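Local coordinates for protein pyrethroid hydrolase (Sphingobium faniae, PDB 5Y5R) that hydrolyses the ester bond of pyrethroid insecticides such as cypermethrin and permethrin, releasing an alcohol and a cyclopropanecarboxylic acid, at residues 106-111 with 215-220. Sequence-based numbering, arbitrary orientation.
Sequences TAPGVT and KEFPGP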
ATOM      1  N   THR A 106      -1.188  -0.242 -10.939  1.00 21.44           N
ATOM      2  CA  THR A 106      -1.965  -0.376 -12.151  1.00 19.40           C
ATOM      3  C   THR A 106      -1.621   0.752 -13.098  1.00 20.45           C
ATOM      4  O   THR A 106      -1.237   1.852 -12.687  1.00 20.72           O
ATOM      5  CB  THR A 106      -3.484  -0.447 -11.872  1.00 16.76           C
ATOM      6  OG1 THR A 106      -3.956   0.749 -11.237  1.00 21.40           O
ATOM      7  CG2 THR A 106      -3.721  -1.567 -10.973  1.00 18.17           C
ATOM      8  N   ALA A 107      -1.707   0.427 -14.373  1.00 21.63           N
ATOM      9  CA  ALA A 107      -1.475   1.385 -15.395  1.00 21.16           C
ATOM     10  C   ALA A 107      -2.598   2.408 -15.366  1.00 24.02           C
ATOM     11  O   ALA A 107      -3.699   2.113 -14.889  1.00 28.57           O
ATOM     12  CB  ALA A 107      -1.408   0.675 -16.748  1.00 24.45           C
ATOM     13  N   PRO A 108      -2.358   3.600 -15.911  1.00 23.11           N
ATOM     14  CA  PRO A 108      -3.424   4.606 -16.002  1.00 26.74           C
ATOM     15  C   PRO A 108      -4.700   4.057 -16.632  1.00 21.28           C
ATOM     16  O   PRO A 108      -4.680   3.457 -17.702  1.00 24.54           O
ATOM     17  CB  PRO A 108      -2.785   5.692 -16.875  1.00 25.52           C
ATOM     18  CG  PRO A 108      -1.249   5.545 -16.509  1.00 26.25           C
ATOM     19  CD  PRO A 108      -1.113   4.063 -16.567  1.00 27.54           C
ATOM     20  N   GLY A 109      -5.829   4.281 -15.965  1.00 24.64           N
ATOM     21  CA  GLY A 109      -7.086   3.813 -16.515  1.00 22.15           C
ATOM     22  C   GLY A 109      -7.460   2.399 -16.147  1.00 20.69           C
ATOM     23  O   GLY A 109      -8.522   1.918 -16.579  1.00 22.63           O
ATOM     24  N   VAL A 110      -6.623   1.710 -15.383  1.00 20.00           N
ATOM     25  CA  VAL A 110      -6.844   0.327 -14.986  1.00 19.91           C
ATOM     26  C   VAL A 110      -7.200   0.313 -13.513  1.00 22.86           C
ATOM     27  O   VAL A 110      -6.580   1.027 -12.715  1.00 15.43           O
ATOM     28  CB  VAL A 110      -5.612  -0.548 -15.265  1.00 21.20           C
ATOM     29  CG1 VAL A 110      -5.927  -2.030 -15.010  1.00 17.83           C
ATOM     30  CG2 VAL A 110      -5.211  -0.358 -16.688  1.00 20.97           C
ATOM     31  N   THR A 111      -8.215  -0.448 -13.166  1.00 15.75           N
ATOM     32  CA  THR A 111      -8.547  -0.500 -11.750  1.00 20.11           C
ATOM     33  C   THR A 111      -7.849  -1.671 -11.094  1.00 16.68           C
ATOM     34  O   THR A 111      -7.485  -2.647 -11.759  1.00 17.23           O
ATOM     35  CB  THR A 111     -10.054  -0.645 -11.560  1.00 19.92           C
ATOM     36  OG1 THR A 111     -10.444  -1.872 -12.159  1.00 19.96           O
ATOM     37  CG2 THR A 111     -10.764   0.475 -12.254  1.00 20.00           C
ATOM     38  N   LYS A 215       5.333  -5.206 -15.332  1.00 23.89           N
ATOM     39  CA  LYS A 215       5.477  -5.380 -16.772  1.00 27.97           C
ATOM     40  C   LYS A 215       4.477  -4.527 -17.554  1.00 34.88           C
ATOM     41  O   LYS A 215       4.797  -4.041 -18.649  1.00 29.28           O
ATOM     42  CB  LYS A 215       5.332  -6.864 -17.121  1.00 30.36           C
ATOM     43  CG  LYS A 215       5.403  -7.159 -18.589  1.00 32.47           C
ATOM     44  CD  LYS A 215       5.413  -8.644 -18.901  1.00 36.23           C
ATOM     45  CE  LYS A 215       6.208  -8.873 -20.196  1.00 38.61           C
ATOM     46  NZ  LYS A 215       5.495  -8.320 -21.381  1.00 42.91           N
ATOM     47  N   GLU A 216       3.235  -4.383 -17.045  1.00 28.58           N
ATOM     48  CA  GLU A 216       2.189  -3.682 -17.787  1.00 28.21           C
ATOM     49  C   GLU A 216       2.117  -2.183 -17.489  1.00 25.19           C
ATOM     50  O   GLU A 216       1.380  -1.471 -18.180  1.00 30.07           O
ATOM     51  CB  GLU A 216       0.824  -4.331 -17.503  1.00 28.06           C
ATOM     52  CG  GLU A 216       0.704  -5.739 -18.096  1.00 21.95           C
ATOM     53  CD  GLU A 216      -0.656  -6.408 -17.918  1.00 25.86           C
ATOM     54  OE1 GLU A 216      -0.693  -7.654 -17.984  1.00 28.11           O
ATOM     55  OE2 GLU A 216      -1.673  -5.746 -17.621  1.00 26.20           O
ATOM     56  N   PHE A 217       2.877  -1.669 -16.502  1.00 21.90           N
ATOM     57  CA  PHE A 217       2.870  -0.227 -16.270  1.00 28.21           C
ATOM     58  C   PHE A 217       3.745   0.467 -17.309  1.00 26.85           C
ATOM     59  O   PHE A 217       4.849   0.000 -17.596  1.00 26.48           O
ATOM     60  CB  PHE A 217       3.385   0.121 -14.865  1.00 21.58           C
ATOM     61  CG  PHE A 217       3.148   1.564 -14.466  1.00 27.32           C
ATOM     62  CD1 PHE A 217       1.971   1.961 -13.832  1.00 23.08           C
ATOM     63  CD2 PHE A 217       4.089   2.524 -14.729  1.00 21.14           C
ATOM     64  CE1 PHE A 217       1.781   3.287 -13.475  1.00 26.04           C
ATOM     65  CE2 PHE A 217       3.888   3.841 -14.389  1.00 27.57           C
ATOM     66  CZ  PHE A 217       2.739   4.224 -13.746  1.00 27.12           C
ATOM     67  N   PRO A 218       3.288   1.593 -17.862  1.00 28.25           N
ATOM     68  CA  PRO A 218       4.052   2.257 -18.928  1.00 29.04           C
ATOM     69  C   PRO A 218       5.246   3.023 -18.372  1.00 30.02           C
ATOM     70  O   PRO A 218       5.112   3.858 -17.471  1.00 34.71           O
ATOM     71  CB  PRO A 218       3.021   3.197 -19.561  1.00 27.59           C
ATOM     72  CG  PRO A 218       2.083   3.491 -18.462  1.00 25.59           C
ATOM     73  CD  PRO A 218       2.001   2.266 -17.605  1.00 24.41           C
ATOM     74  N   GLY A 219       6.425   2.745 -18.918  1.00 27.57           N
ATOM     75  CA  GLY A 219       7.605   3.415 -18.439  1.00 31.46           C
ATOM     76  C   GLY A 219       8.369   2.599 -17.414  1.00 29.14           C
ATOM     77  O   GLY A 219       7.918   1.546 -16.938  1.00 28.95           O
ATOM     78  N   PRO A 220       9.554   3.090 -17.050  1.00 21.06           N
ATOM     79  CA  PRO A 220      10.423   2.321 -16.164  1.00 20.53           C
ATOM     80  C   PRO A 220       9.896   2.291 -14.739  1.00 20.50           C
ATOM     81  O   PRO A 220       9.267   3.242 -14.262  1.00 26.84           O
ATOM     82  CB  PRO A 220      11.764   3.075 -16.252  1.00 29.57           C
ATOM     83  CG  PRO A 220      11.370   4.491 -16.515  1.00 24.74           C
ATOM     84  CD  PRO A 220      10.101   4.424 -17.357  1.00 25.41           C
TER
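The loop 106-111 runs past the C-terminal end of helix 207-216, with the CA atoms of A107 and F217 4.7 Å apart, just where F217 leaves helical geometry. F217 carries its CG anti to the backbone N (chi1 -169°), which sets the ring beside the T106-A107 backbone; L105 and L190 also touch it. T106 O meets the rim near the ring plane, 3.4 Å from F217 CD1, and this same oxygen accepts a hydrogen bond from N183. A107 CA comes in obliquely, 3.8 Å from F217 CD1. P218 CD sits over one face of the ring, offset toward the rim. In this alpha/beta-hydrolase fold the contact joins the loop that follows strand 95-101 to the exit of helix 207-216, which leads on into edge strand 222-226. P108 and P218 meet tip to tip, CD to CD at 3.7 Å, while A107 CB lies 3.9 Å from P218 CD. A type II turn from A107 to V110 is closed by V110 N to A107 O; T106 OG1 adds a 3.0 Å bond to V110 O, from above the carbonyl plane. E216 O lies 3.8 Å from A107 CB, while the E216 carboxylate turns to a salt bridge with R123.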